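Local atomic coordinates of aminoacyltransferase FemA (Staphylococcus aureus, PDB entry 1LRZ), a protein that adds the second and third glycines of the pentaglycine interpeptide bridge of Staphylococcus aureus peptidoglycan, taking them from glycyl-tRNA(Gly). Residues 57-62 with 71-76; 106-111 with 394-399; 193-198 with 237-242; 243-248 with 309-314; 265-270 with 281-286. One frame throughout, in Å; residues are numbered along the deposited sequence.

Interaction 1: residues 57-62 with 71-76; sequences LLTAVP and YSNRGP
Thr59 and Tyr71 form an antiparallel hydrogen-bonded pair: Thr59 N donates to Tyr71 O at 3.1 Å and Tyr71 N to Thr59 O at 3.0 Å, both bonds being fairly straight. Leu58 CA adds a CA-H...O contact to Tyr71 O. On the side of Leu58, the leucine CG stands anti to its own carbonyl carbon (chi1 -54°), and its branch CD2 lies 3.8 Å from Ser72 CA, at the point where the backbone leaves the ladder. The other side carries Leu57, Thr59, Tyr71 and Asn73; Leu57 CD2 meets Asn73 CG at 3.8 Å, the two side chains crossing at a slant. Thr59 OG1 sits at the edge of the Tyr71 ring, near its plane. The contact belongs to the beta hairpin of strands 52-63 and 67-78 in the first of the two sheets of FemA, and the second strand is broken here by a type I' turn from Ser72 to Gly75. Gly75 N closes the turn on Ser72 O at 2.9 Å, while Ser72 OG donates to Gly75 O at 3.1 Å from well above the carbonyl plane. The backbone N of Asn73 lies 3.4 Å above the plane of the Tyr71 ring, over its centre. Tyr71 OH is hydrogen-bonded to Asp108, and helix 27-35 packs against Leu57, Thr59 and Asn73.

Interaction 2: residues 106-111 with 394-399; sequences HIDPYL and VGDFIK
Ile107 and Phe397 exchange two nearly straight backbone bonds, Ile107 N to Phe397 O at 2.8 Å and Phe397 N to Ile107 O at 2.9 Å, as an antiparallel hydrogen-bonded pair. Beyond the ladder the chains stay tied by Val394 N to Leu111 O at 3.0 Å. In this way strand 397-400, from near the C-terminus, inserts into the first sheet between strands 102-107 and 141-142. Gly395, in the link before it, has backbone angles that call for glycine. Among the polar side chains, His106 NE2 donates to Asp396 OD2 at 2.7 Å; the oxygen lies in the ring plane and uses its anti lone pair, with ring and carboxylate turned 39° apart. Tyr69 OH binds His106 ND1 and His146 NE2 binds Asp396 OD1, so both groups are held from two ends. Asp108 OD1, which also bonds Tyr71 OH, stands 4.2 Å from Asp396 OD2, and a water donating to both would ease their repulsion. A second water joins Pro109 O to Gly395 O. Apolar contacts complete the pairing: Ile107 CG1, held between its backbone N and carbonyl carbon (chi1 62°), touches Phe397 CB at 3.6 Å, and past the ladder Pro109 CG meets Val394 CG2 at 3.8 Å.

Interaction 3: residues 193-198 with 237-242; sequences VRFLSE and LVPLAY
Arg194 reaches across to Leu240 and Tyr242, crossing the tyrosine at about a right angle. Its CB already touches Tyr242 CE2 at 3.8 Å. CG, set between the backbone N and the carbonyl carbon (chi1 67°), and then CD each come within 3.6 Å of the same CE2. The chain runs extended to NE, which stands over one face of the tyrosine ring, offset toward the rim, and forms a salt bridge with Glu310. At the tip the guanidinium is turned 71° from the ring plane, and with Arg194 CZ 5.6 Å from the centroid of the Tyr242 ring any cation-pi attraction is at most weak; one guanidinium face receives Leu240 CD2, 3.9 Å from Arg194 NH1, and NH2 is paired with Glu200. Beneath this side chain the backbones are joined by Arg194 N to Leu240 O at 3.0 Å and Leu240 N to Arg194 O at 2.8 Å, and further on by Leu196 N to Val238 O. A water then bridges Leu196 O and Val238 N where the strands part. The opposite side of the ladder is apolar: Pro239 CB meets both Val193 CG1 and Phe195 CE2 at 3.8 Å. Strand 192-195 is an outermost strand of the second sheet, strand 236-244 lies between it and strand 310-320, and the two sides are covered by helix 201-207 on Leu196 and Leu240 and by helix 341-355 on Val193 and Phe195.

Interaction 4: residues 243-248 with 309-314; sequences INFDEY and NELPIS
Asn309 O accepts the backbone N of Phe245 at 2.8 Å, in its carbonyl plane, and also takes a CA-H...O contact from Asn244 CA. One step further in, Ile243 and Leu311 bond each other, Leu311 N to Ile243 O at 2.9 Å and Ile243 N to Leu311 O at 3.0 Å, the latter donor tilted from the carbonyl plane. With CG anti to its own carbonyl carbon (chi1 -71°), the Phe245 ring packs beside this pair: Phe245 CE1 lies 3.6 Å from Leu311 CB, and Ile243 CG2 sits over one ring face, toward the rim. The Asn309 amide lies beside Asn244 and Asp246, though how it is turned is doubtful. Asn244 occupies the N-cap, its backbone O receiving Tyr248 N in the first turn of helix 245-272. Leu303 and Gln304 of the returning helix 277-307 also meet Phe245. The arrangement is the base of the helical arm of FemA, a long antiparallel coiled coil: strand 236-244 runs out into helix 245-272, and helix 277-307 returns into strand 310-320.

Interaction 5: residues 265-270 with 281-286; sequences KALKDI and NKRDNL
Ala266 faces Arg283 and Leu286 across an antiparallel coiled coil, the long helical arm that projects from the globular part of FemA. The axes of the two short helical segments approach to 9.1 Å, with their directions 155° apart. The alanine CB is 4.2 Å from both Arg283 CA and Leu286 CD1, and with Ala266 and Arg283 CA atoms only 5.5 Å apart, the backbones come near each other here. Such an arm recalls that of seryl-tRNA synthetase, and a role in handling tRNA would be consistent with the glycyl-tRNA donor, though it remains an inference. Next in sequence, Leu267 reaches over with CD2, which touches Arg283 CD at 3.9 Å, the two side chains crossing at about a right angle. One turn after Ala266, Ile270 brings CD1 against the bent arginine, again crossing it at about a right angle, 3.7 Å from Arg283 CD and 3.4 Å from Arg283 NH2. Leu259 and Leu263 of the first helix extend the apolar seam around Leu286. No hydrogen bond passes between the segments; the arginine's polar tip is used within its own helix. Arg283 bends at chi3 (64°), and Arg283 NE at 3.1 Å and NH1 at 2.9 Å grip Asp284 OD1 side-on in a salt bridge, the oxygen lying in the guanidinium plane.

Overall arrangement
Interactions 1 and 2 are buried neighbours in the first sheet, where strand 67-78 of one lies beside strand 102-107 of the other, joined directly by Asp108, which bonds both Tyr71 and Arg74. Interactions 3 and 4 pair strand 236-244 with its two flanking strands in the second sheet and meet through the Arg194–Glu310 salt bridge; both are only partly buried. Interaction 5, its centre about 49 Å from that of the chain, lies far along the two helices whose bases interaction 4 ties together. The chemistry changes accordingly: backbone ladders in interactions 1 to 4, enriched with buried histidine, carboxylate and water in interaction 2, give way in interaction 5 to side-chain packing alone.

Interaction 1: residues 57-62 with 71-76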
# COMPACT_ATOMS: atom_id res chain seq x y z
N LEU A 57 3.96 -14.84 -13.72
CA LEU A 57 4.15 -15.86 -12.72
C LEU A 57 2.76 -16.50 -12.64
O LEU A 57 1.75 -15.81 -12.49
CB LEU A 57 4.56 -15.24 -11.39
CG LEU A 57 4.70 -16.16 -10.19
CD1 LEU A 57 5.47 -15.43 -9.09
CD2 LEU A 57 3.33 -16.58 -9.68
N LEU A 58 2.71 -17.82 -12.76
CA LEU A 58 1.45 -18.55 -12.71
C LEU A 58 1.53 -19.56 -11.58
O LEU A 58 2.60 -20.11 -11.31
CB LEU A 58 1.22 -19.33 -14.00
CG LEU A 58 1.26 -18.63 -15.37
CD1 LEU A 58 1.31 -19.70 -16.47
CD2 LEU A 58 0.05 -17.74 -15.54
N THR A 59 0.40 -19.79 -10.91
CA THR A 59 0.35 -20.79 -9.86
C THR A 59 -0.78 -21.74 -10.26
O THR A 59 -1.76 -21.34 -10.89
CB THR A 59 0.06 -20.21 -8.46
OG1 THR A 59 -1.05 -19.30 -8.53
CG2 THR A 59 1.30 -19.51 -7.90
N ALA A 60 -0.62 -23.01 -9.92
CA ALA A 60 -1.62 -24.01 -10.27
C ALA A 60 -1.96 -24.83 -9.04
O ALA A 60 -1.10 -25.15 -8.23
CB ALA A 60 -1.08 -24.91 -11.38
N VAL A 61 -3.24 -25.15 -8.92
CA VAL A 61 -3.76 -25.95 -7.81
C VAL A 61 -4.63 -27.09 -8.38
O VAL A 61 -5.41 -26.88 -9.31
CB VAL A 61 -4.61 -25.05 -6.87
CG1 VAL A 61 -5.56 -25.89 -6.05
CG2 VAL A 61 -3.67 -24.25 -5.94
N PRO A 62 -4.50 -28.31 -7.84
CA PRO A 62 -5.30 -29.43 -8.33
C PRO A 62 -6.79 -29.27 -8.08
O PRO A 62 -7.21 -28.86 -7.00
CB PRO A 62 -4.70 -30.63 -7.59
CG PRO A 62 -4.16 -30.04 -6.34
CD PRO A 62 -3.54 -28.75 -6.81
N TYR A 71 -3.87 -19.71 -12.19
CA TYR A 71 -4.11 -18.31 -11.82
C TYR A 71 -2.91 -17.43 -12.23
O TYR A 71 -1.76 -17.79 -11.96
CB TYR A 71 -4.36 -18.23 -10.30
CG TYR A 71 -4.51 -16.83 -9.75
CD1 TYR A 71 -5.43 -15.93 -10.31
CD2 TYR A 71 -3.73 -16.39 -8.68
CE1 TYR A 71 -5.56 -14.63 -9.82
CE2 TYR A 71 -3.85 -15.09 -8.18
CZ TYR A 71 -4.76 -14.22 -8.76
OH TYR A 71 -4.86 -12.93 -8.29
N SER A 72 -3.16 -16.29 -12.88
CA SER A 72 -2.08 -15.41 -13.34
C SER A 72 -1.47 -14.45 -12.31
O SER A 72 -0.58 -13.66 -12.64
CB SER A 72 -2.53 -14.60 -14.56
OG SER A 72 -3.51 -13.64 -14.21
N ASN A 73 -1.97 -14.48 -11.08
CA ASN A 73 -1.42 -13.63 -10.02
C ASN A 73 -1.20 -12.15 -10.37
O ASN A 73 -0.11 -11.63 -10.18
CB ASN A 73 -0.08 -14.22 -9.55
CG ASN A 73 -0.23 -15.63 -8.98
OD1 ASN A 73 -0.38 -16.61 -9.72
ND2 ASN A 73 -0.18 -15.74 -7.65
N ARG A 74 -2.25 -11.48 -10.86
CA ARG A 74 -2.17 -10.06 -11.23
C ARG A 74 -1.30 -9.79 -12.45
O ARG A 74 -0.99 -8.64 -12.77
CB ARG A 74 -1.64 -9.22 -10.05
CG ARG A 74 -2.72 -8.74 -9.09
CD ARG A 74 -3.79 -8.00 -9.86
NE ARG A 74 -4.68 -7.20 -9.03
CZ ARG A 74 -5.78 -6.62 -9.52
NH1 ARG A 74 -6.56 -5.89 -8.74
NH2 ARG A 74 -6.08 -6.80 -10.79
N GLY A 75 -0.89 -10.86 -13.13
CA GLY A 75 -0.07 -10.70 -14.32
C GLY A 75 -0.97 -10.93 -15.52
O GLY A 75 -2.17 -11.10 -15.36
N PRO A 76 -0.42 -10.98 -16.74
CA PRO A 76 1.00 -10.83 -17.08
C PRO A 76 1.51 -9.39 -17.14
O PRO A 76 0.74 -8.44 -17.17
CB PRO A 76 1.09 -11.50 -18.45
CG PRO A 76 -0.23 -11.14 -19.06
CD PRO A 76 -1.20 -11.37 -17.93

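Interaction 2: residues 106-111 with 394-399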
# COMPACT_ATOMS: atom_id res chain seq x y z
N HIS A 106 -7.57 -18.53 -14.97
CA HIS A 106 -8.08 -17.30 -14.37
C HIS A 106 -7.03 -16.18 -14.43
O HIS A 106 -5.93 -16.33 -13.90
CB HIS A 106 -8.46 -17.61 -12.91
CG HIS A 106 -8.87 -16.42 -12.11
ND1 HIS A 106 -8.95 -16.46 -10.73
CD2 HIS A 106 -9.23 -15.17 -12.48
CE1 HIS A 106 -9.33 -15.27 -10.29
NE2 HIS A 106 -9.50 -14.47 -11.33
N ILE A 107 -7.36 -15.08 -15.11
CA ILE A 107 -6.43 -13.95 -15.20
C ILE A 107 -7.05 -12.67 -14.60
O ILE A 107 -8.26 -12.44 -14.71
CB ILE A 107 -6.01 -13.64 -16.65
CG1 ILE A 107 -7.24 -13.26 -17.48
CG2 ILE A 107 -5.31 -14.87 -17.27
CD1 ILE A 107 -6.92 -12.65 -18.84
N ASP A 108 -6.21 -11.86 -13.95
CA ASP A 108 -6.65 -10.60 -13.36
C ASP A 108 -5.52 -9.58 -13.57
O ASP A 108 -4.85 -9.16 -12.63
CB ASP A 108 -7.02 -10.78 -11.87
CG ASP A 108 -5.89 -11.36 -11.02
OD1 ASP A 108 -6.05 -11.37 -9.78
OD2 ASP A 108 -4.86 -11.79 -11.55
N PRO A 109 -5.30 -9.19 -14.84
CA PRO A 109 -4.26 -8.23 -15.21
C PRO A 109 -4.34 -6.89 -14.49
O PRO A 109 -5.42 -6.34 -14.27
CB PRO A 109 -4.43 -8.10 -16.73
CG PRO A 109 -5.88 -8.32 -16.92
CD PRO A 109 -6.19 -9.47 -15.98
N TYR A 110 -3.16 -6.41 -14.12
CA TYR A 110 -2.98 -5.13 -13.42
C TYR A 110 -3.04 -4.11 -14.56
O TYR A 110 -2.03 -3.51 -14.94
CB TYR A 110 -1.60 -5.14 -12.76
CG TYR A 110 -1.40 -4.10 -11.66
CD1 TYR A 110 -0.12 -3.85 -11.17
CD2 TYR A 110 -2.47 -3.40 -11.11
CE1 TYR A 110 0.10 -2.94 -10.14
CE2 TYR A 110 -2.27 -2.47 -10.07
CZ TYR A 110 -0.98 -2.25 -9.60
OH TYR A 110 -0.75 -1.38 -8.57
N LEU A 111 -4.24 -3.93 -15.10
CA LEU A 111 -4.49 -3.06 -16.25
C LEU A 111 -5.62 -2.07 -15.98
O LEU A 111 -6.76 -2.48 -15.79
CB LEU A 111 -4.88 -3.95 -17.45
CG LEU A 111 -5.19 -3.29 -18.79
CD1 LEU A 111 -3.95 -2.57 -19.28
CD2 LEU A 111 -5.64 -4.35 -19.81
N VAL A 394 -9.54 -3.50 -15.08
CA VAL A 394 -10.45 -4.28 -15.92
C VAL A 394 -11.15 -5.42 -15.20
O VAL A 394 -12.29 -5.75 -15.53
CB VAL A 394 -9.72 -4.84 -17.16
CG1 VAL A 394 -9.33 -3.68 -18.09
CG2 VAL A 394 -8.49 -5.62 -16.74
N GLY A 395 -10.49 -6.03 -14.22
CA GLY A 395 -11.13 -7.12 -13.50
C GLY A 395 -10.62 -8.51 -13.84
O GLY A 395 -9.47 -8.69 -14.28
N ASP A 396 -11.49 -9.50 -13.65
CA ASP A 396 -11.16 -10.91 -13.86
C ASP A 396 -11.74 -11.58 -15.09
O ASP A 396 -12.88 -11.32 -15.48
CB ASP A 396 -11.60 -11.70 -12.64
CG ASP A 396 -11.00 -11.17 -11.37
OD1 ASP A 396 -11.42 -10.07 -10.92
OD2 ASP A 396 -10.11 -11.85 -10.82
N PHE A 397 -10.95 -12.45 -15.70
CA PHE A 397 -11.38 -13.19 -16.88
C PHE A 397 -11.05 -14.67 -16.68
O PHE A 397 -9.97 -15.04 -16.21
CB PHE A 397 -10.69 -12.68 -18.15
CG PHE A 397 -10.87 -11.20 -18.39
CD1 PHE A 397 -10.16 -10.27 -17.65
CD2 PHE A 397 -11.75 -10.75 -19.38
CE1 PHE A 397 -10.30 -8.90 -17.88
CE2 PHE A 397 -11.90 -9.38 -19.62
CZ PHE A 397 -11.17 -8.45 -18.87
N ILE A 398 -12.00 -15.52 -17.06
CA ILE A 398 -11.84 -16.95 -16.91
C ILE A 398 -12.03 -17.66 -18.24
O ILE A 398 -12.99 -17.41 -18.95
CB ILE A 398 -12.86 -17.48 -15.88
CG1 ILE A 398 -12.46 -17.01 -14.48
CG2 ILE A 398 -12.97 -19.01 -15.96
CD1 ILE A 398 -13.51 -17.26 -13.42
N LYS A 399 -11.08 -18.52 -18.58
CA LYS A 399 -11.19 -19.28 -19.81
C LYS A 399 -11.28 -20.76 -19.45
O LYS A 399 -10.29 -21.37 -19.02
CB LYS A 399 -10.00 -19.07 -20.74
CG LYS A 399 -10.13 -19.92 -22.00
CD LYS A 399 -8.99 -19.73 -22.97
CE LYS A 399 -9.27 -20.49 -24.26
NZ LYS A 399 -8.26 -20.19 -25.29
O HOH W 1 -8.54 -11.64 -8.89
O HOH W 2 -7.81 -6.73 -13.22

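Interaction 3: residues 193-198 with 237-242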
# COMPACT_ATOMS: atom_id res chain seq x y z
N VAL A 193 9.11 6.66 14.20
CA VAL A 193 8.79 5.50 13.37
C VAL A 193 10.01 4.60 13.22
O VAL A 193 11.11 5.07 12.92
CB VAL A 193 8.31 5.94 11.96
CG1 VAL A 193 8.15 4.72 11.04
CG2 VAL A 193 7.00 6.70 12.07
N ARG A 194 9.82 3.31 13.48
CA ARG A 194 10.89 2.34 13.33
C ARG A 194 10.33 1.19 12.51
O ARG A 194 9.11 1.07 12.36
CB ARG A 194 11.40 1.83 14.68
CG ARG A 194 10.44 0.99 15.51
CD ARG A 194 11.01 0.86 16.93
NE ARG A 194 10.18 0.09 17.86
CZ ARG A 194 10.15 -1.24 17.89
NH1 ARG A 194 9.36 -1.86 18.76
NH2 ARG A 194 10.89 -1.94 17.04
N PHE A 195 11.21 0.36 11.98
CA PHE A 195 10.77 -0.76 11.18
C PHE A 195 10.93 -2.06 11.94
O PHE A 195 12.02 -2.39 12.42
CB PHE A 195 11.54 -0.79 9.86
CG PHE A 195 11.39 0.47 9.06
CD1 PHE A 195 12.36 1.47 9.13
CD2 PHE A 195 10.28 0.66 8.25
CE1 PHE A 195 12.21 2.65 8.40
CE2 PHE A 195 10.12 1.84 7.52
CZ PHE A 195 11.09 2.84 7.59
N LEU A 196 9.83 -2.80 12.04
CA LEU A 196 9.79 -4.06 12.76
C LEU A 196 10.36 -5.25 12.00
O LEU A 196 10.20 -5.37 10.78
CB LEU A 196 8.34 -4.37 13.15
CG LEU A 196 7.58 -3.30 13.93
CD1 LEU A 196 6.18 -3.82 14.29
CD2 LEU A 196 8.35 -2.94 15.19
N SER A 197 11.02 -6.14 12.75
CA SER A 197 11.60 -7.35 12.19
C SER A 197 10.59 -8.45 12.50
O SER A 197 9.57 -8.19 13.14
CB SER A 197 12.93 -7.70 12.87
OG SER A 197 13.76 -6.56 13.01
N GLU A 198 10.89 -9.67 12.07
CA GLU A 198 10.00 -10.79 12.30
C GLU A 198 9.63 -11.03 13.76
O GLU A 198 8.47 -11.28 14.08
CB GLU A 198 10.63 -12.06 11.71
CG GLU A 198 9.79 -13.32 11.88
CD GLU A 198 10.11 -14.09 13.17
OE1 GLU A 198 10.98 -13.64 13.95
OE2 GLU A 198 9.49 -15.15 13.39
N LEU A 237 8.32 -3.70 4.19
CA LEU A 237 8.72 -2.93 5.36
C LEU A 237 7.50 -2.83 6.25
O LEU A 237 6.36 -2.76 5.76
CB LEU A 237 9.21 -1.53 4.96
CG LEU A 237 10.61 -1.44 4.35
CD1 LEU A 237 10.90 0.01 3.93
CD2 LEU A 237 11.64 -1.93 5.37
N VAL A 238 7.74 -2.83 7.56
CA VAL A 238 6.67 -2.77 8.56
C VAL A 238 6.89 -1.59 9.50
O VAL A 238 7.34 -1.77 10.64
CB VAL A 238 6.63 -4.08 9.41
CG1 VAL A 238 5.44 -4.05 10.38
CG2 VAL A 238 6.54 -5.30 8.50
N PRO A 239 6.60 -0.37 9.03
CA PRO A 239 6.80 0.78 9.91
C PRO A 239 5.84 0.78 11.10
O PRO A 239 4.66 0.43 10.96
CB PRO A 239 6.58 1.97 8.98
CG PRO A 239 5.57 1.43 7.97
CD PRO A 239 6.10 0.04 7.70
N LEU A 240 6.36 1.16 12.26
CA LEU A 240 5.58 1.27 13.49
C LEU A 240 5.77 2.68 14.04
O LEU A 240 6.90 3.13 14.25
CB LEU A 240 6.07 0.26 14.55
CG LEU A 240 5.55 0.59 15.97
CD1 LEU A 240 4.07 0.23 16.07
CD2 LEU A 240 6.36 -0.14 17.05
N ALA A 241 4.67 3.39 14.25
CA ALA A 241 4.73 4.73 14.83
C ALA A 241 4.62 4.44 16.32
O ALA A 241 3.80 3.60 16.73
CB ALA A 241 3.53 5.57 14.37
N TYR A 242 5.42 5.12 17.12
CA TYR A 242 5.41 4.86 18.55
C TYR A 242 5.99 6.02 19.35
O TYR A 242 6.56 6.96 18.80
CB TYR A 242 6.26 3.62 18.83
CG TYR A 242 7.73 3.88 18.59
CD1 TYR A 242 8.56 4.31 19.63
CD2 TYR A 242 8.27 3.79 17.30
CE1 TYR A 242 9.89 4.64 19.40
CE2 TYR A 242 9.60 4.12 17.06
CZ TYR A 242 10.41 4.55 18.11
OH TYR A 242 11.72 4.88 17.88
O HOH W 3 10.21 -3.69 8.55

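Interaction 4: residues 243-248 with 309-314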
# COMPACT_ATOMS: atom_id res chain seq x y z
N ILE A 243 5.85 5.93 20.67
CA ILE A 243 6.39 6.94 21.55
C ILE A 243 7.30 6.23 22.54
O ILE A 243 6.90 5.23 23.14
CB ILE A 243 5.29 7.65 22.35
CG1 ILE A 243 4.35 8.42 21.41
CG2 ILE A 243 5.94 8.60 23.37
CD1 ILE A 243 3.17 9.07 22.12
N ASN A 244 8.51 6.75 22.69
CA ASN A 244 9.49 6.24 23.65
C ASN A 244 9.34 7.30 24.75
O ASN A 244 9.78 8.43 24.57
CB ASN A 244 10.90 6.28 23.06
CG ASN A 244 11.96 5.84 24.05
OD1 ASN A 244 12.87 5.08 23.71
ND2 ASN A 244 11.85 6.31 25.29
N PHE A 245 8.73 6.94 25.87
CA PHE A 245 8.51 7.94 26.90
C PHE A 245 9.74 8.58 27.53
O PHE A 245 9.73 9.79 27.75
CB PHE A 245 7.54 7.39 27.95
CG PHE A 245 6.13 7.28 27.43
CD1 PHE A 245 5.54 6.03 27.24
CD2 PHE A 245 5.42 8.42 27.05
CE1 PHE A 245 4.27 5.92 26.67
CE2 PHE A 245 4.15 8.32 26.49
CZ PHE A 245 3.57 7.06 26.29
N ASP A 246 10.79 7.82 27.79
CA ASP A 246 11.99 8.44 28.35
C ASP A 246 12.50 9.54 27.43
O ASP A 246 12.85 10.62 27.89
CB ASP A 246 13.11 7.41 28.56
CG ASP A 246 12.89 6.55 29.77
OD1 ASP A 246 12.27 7.04 30.74
OD2 ASP A 246 13.35 5.39 29.77
N GLU A 247 12.56 9.27 26.13
CA GLU A 247 13.05 10.26 25.19
C GLU A 247 12.05 11.41 25.05
O GLU A 247 12.44 12.58 24.94
CB GLU A 247 13.32 9.61 23.83
CG GLU A 247 14.27 8.41 23.92
CD GLU A 247 14.66 7.86 22.56
OE1 GLU A 247 13.76 7.66 21.71
OE2 GLU A 247 15.87 7.61 22.35
N TYR A 248 10.77 11.08 25.06
CA TYR A 248 9.71 12.08 24.94
C TYR A 248 9.76 13.05 26.13
O TYR A 248 9.82 14.27 25.96
CB TYR A 248 8.36 11.37 24.89
CG TYR A 248 7.14 12.26 24.84
CD1 TYR A 248 6.99 13.23 23.85
CD2 TYR A 248 6.10 12.08 25.74
CE1 TYR A 248 5.82 13.99 23.76
CE2 TYR A 248 4.93 12.82 25.66
CZ TYR A 248 4.79 13.77 24.66
OH TYR A 248 3.61 14.47 24.58
N ASN A 309 7.69 1.82 28.69
CA ASN A 309 8.36 2.92 28.02
C ASN A 309 8.07 3.10 26.53
O ASN A 309 8.27 4.20 26.00
CB ASN A 309 9.87 2.84 28.23
CG ASN A 309 10.57 4.12 27.82
OD1 ASN A 309 11.43 4.12 26.94
ND2 ASN A 309 10.19 5.22 28.44
N GLU A 310 7.62 2.05 25.84
CA GLU A 310 7.28 2.20 24.43
C GLU A 310 5.81 1.99 24.18
O GLU A 310 5.26 0.92 24.45
CB GLU A 310 8.05 1.24 23.51
CG GLU A 310 7.74 1.56 22.03
CD GLU A 310 8.38 0.62 21.02
OE1 GLU A 310 7.89 -0.51 20.83
OE2 GLU A 310 9.38 1.03 20.40
N LEU A 311 5.16 3.02 23.65
CA LEU A 311 3.74 2.93 23.34
C LEU A 311 3.56 2.87 21.82
O LEU A 311 3.78 3.86 21.12
CB LEU A 311 2.97 4.13 23.89
CG LEU A 311 1.46 4.04 23.62
CD1 LEU A 311 0.90 2.83 24.37
CD2 LEU A 311 0.75 5.31 24.06
N PRO A 312 3.20 1.69 21.30
CA PRO A 312 2.99 1.55 19.85
C PRO A 312 1.63 2.17 19.57
O PRO A 312 0.68 1.88 20.30
CB PRO A 312 3.01 0.04 19.64
CG PRO A 312 2.41 -0.48 20.92
CD PRO A 312 3.07 0.39 21.98
N ILE A 313 1.53 3.02 18.55
CA ILE A 313 0.25 3.65 18.27
C ILE A 313 -0.35 3.43 16.88
O ILE A 313 -1.54 3.65 16.67
CB ILE A 313 0.32 5.15 18.56
CG1 ILE A 313 1.42 5.80 17.71
CG2 ILE A 313 0.63 5.36 20.06
CD1 ILE A 313 1.38 7.32 17.76
N SER A 314 0.47 3.01 15.92
CA SER A 314 -0.01 2.75 14.57
C SER A 314 1.06 1.95 13.82
O SER A 314 2.25 2.08 14.10
CB SER A 314 -0.28 4.09 13.85
OG SER A 314 -0.95 3.90 12.61

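Interaction 5: residues 265-270 with 281-286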
# COMPACT_ATOMS: atom_id res chain seq x y z
N LYS A 265 13.26 36.17 31.78
CA LYS A 265 13.63 37.39 31.07
C LYS A 265 12.40 38.29 31.13
O LYS A 265 12.50 39.48 31.43
CB LYS A 265 13.94 37.11 29.59
CG LYS A 265 15.19 36.29 29.32
CD LYS A 265 15.33 36.03 27.82
CE LYS A 265 16.50 35.10 27.51
NZ LYS A 265 16.51 34.67 26.07
N ALA A 266 11.25 37.70 30.85
CA ALA A 266 9.98 38.42 30.85
C ALA A 266 9.70 39.08 32.20
O ALA A 266 9.28 40.23 32.26
CB ALA A 266 8.84 37.46 30.49
N LEU A 267 9.94 38.34 33.27
CA LEU A 267 9.71 38.85 34.62
C LEU A 267 10.63 40.03 34.93
O LEU A 267 10.22 41.01 35.56
CB LEU A 267 9.89 37.72 35.63
CG LEU A 267 8.88 36.60 35.42
CD1 LEU A 267 9.25 35.38 36.25
CD2 LEU A 267 7.48 37.10 35.78
N LYS A 268 11.89 39.95 34.49
CA LYS A 268 12.83 41.03 34.72
C LYS A 268 12.32 42.27 34.01
O LYS A 268 12.35 43.38 34.56
CB LYS A 268 14.21 40.68 34.17
CG LYS A 268 15.00 39.67 34.99
CD LYS A 268 16.36 39.40 34.35
CE LYS A 268 17.15 38.35 35.13
NZ LYS A 268 18.48 38.07 34.50
N ASP A 269 11.85 42.08 32.78
CA ASP A 269 11.33 43.17 31.97
C ASP A 269 10.18 43.88 32.66
O ASP A 269 10.13 45.11 32.69
CB ASP A 269 10.87 42.64 30.62
CG ASP A 269 12.02 42.24 29.73
OD1 ASP A 269 13.01 41.67 30.26
OD2 ASP A 269 11.94 42.49 28.51
N ILE A 270 9.25 43.10 33.20
CA ILE A 270 8.10 43.68 33.89
C ILE A 270 8.56 44.51 35.09
O ILE A 270 7.85 45.42 35.53
CB ILE A 270 7.12 42.57 34.33
CG1 ILE A 270 6.51 41.91 33.08
CG2 ILE A 270 6.02 43.14 35.21
CD1 ILE A 270 5.61 40.75 33.37
N ASN A 281 1.95 40.73 28.54
CA ASN A 281 1.37 39.77 27.60
C ASN A 281 2.36 38.66 27.32
O ASN A 281 1.97 37.49 27.19
CB ASN A 281 0.98 40.46 26.28
CG ASN A 281 -0.27 41.30 26.42
OD1 ASN A 281 -1.14 41.01 27.24
ND2 ASN A 281 -0.37 42.34 25.61
N LYS A 282 3.64 39.01 27.23
CA LYS A 282 4.68 38.01 26.98
C LYS A 282 4.78 36.99 28.12
O LYS A 282 4.92 35.79 27.88
CB LYS A 282 6.03 38.68 26.75
CG LYS A 282 7.13 37.70 26.40
CD LYS A 282 6.67 36.76 25.29
CE LYS A 282 7.76 35.77 24.90
NZ LYS A 282 8.94 36.48 24.33
N ARG A 283 4.72 37.48 29.36
CA ARG A 283 4.77 36.61 30.53
C ARG A 283 3.57 35.64 30.51
O ARG A 283 3.74 34.43 30.72
CB ARG A 283 4.71 37.46 31.81
CG ARG A 283 4.60 36.67 33.10
CD ARG A 283 3.97 37.54 34.18
NE ARG A 283 2.60 37.90 33.81
CZ ARG A 283 1.99 39.03 34.15
NH1 ARG A 283 0.74 39.24 33.75
NH2 ARG A 283 2.62 39.95 34.86
N ASP A 284 2.37 36.16 30.27
CA ASP A 284 1.17 35.32 30.20
C ASP A 284 1.30 34.26 29.11
O ASP A 284 0.89 33.12 29.29
CB ASP A 284 -0.08 36.16 29.91
CG ASP A 284 -0.49 37.02 31.08
OD1 ASP A 284 0.12 36.90 32.17
OD2 ASP A 284 -1.44 37.81 30.92
N ASN A 285 1.86 34.66 27.97
CA ASN A 285 2.06 33.76 26.84
C ASN A 285 2.94 32.58 27.27
O ASN A 285 2.60 31.41 27.05
CB ASN A 285 2.73 34.54 25.69
CG ASN A 285 3.33 33.63 24.63
OD1 ASN A 285 2.66 33.18 23.69
ND2 ASN A 285 4.62 33.35 24.78
N LEU A 286 4.07 32.89 27.90
CA LEU A 286 5.01 31.87 28.36
C LEU A 286 4.45 30.98 29.48
O LEU A 286 4.64 29.76 29.47
CB LEU A 286 6.32 32.53 28.81
CG LEU A 286 7.12 33.21 27.70
CD1 LEU A 286 8.32 33.94 28.28
CD2 LEU A 286 7.59 32.18 26.70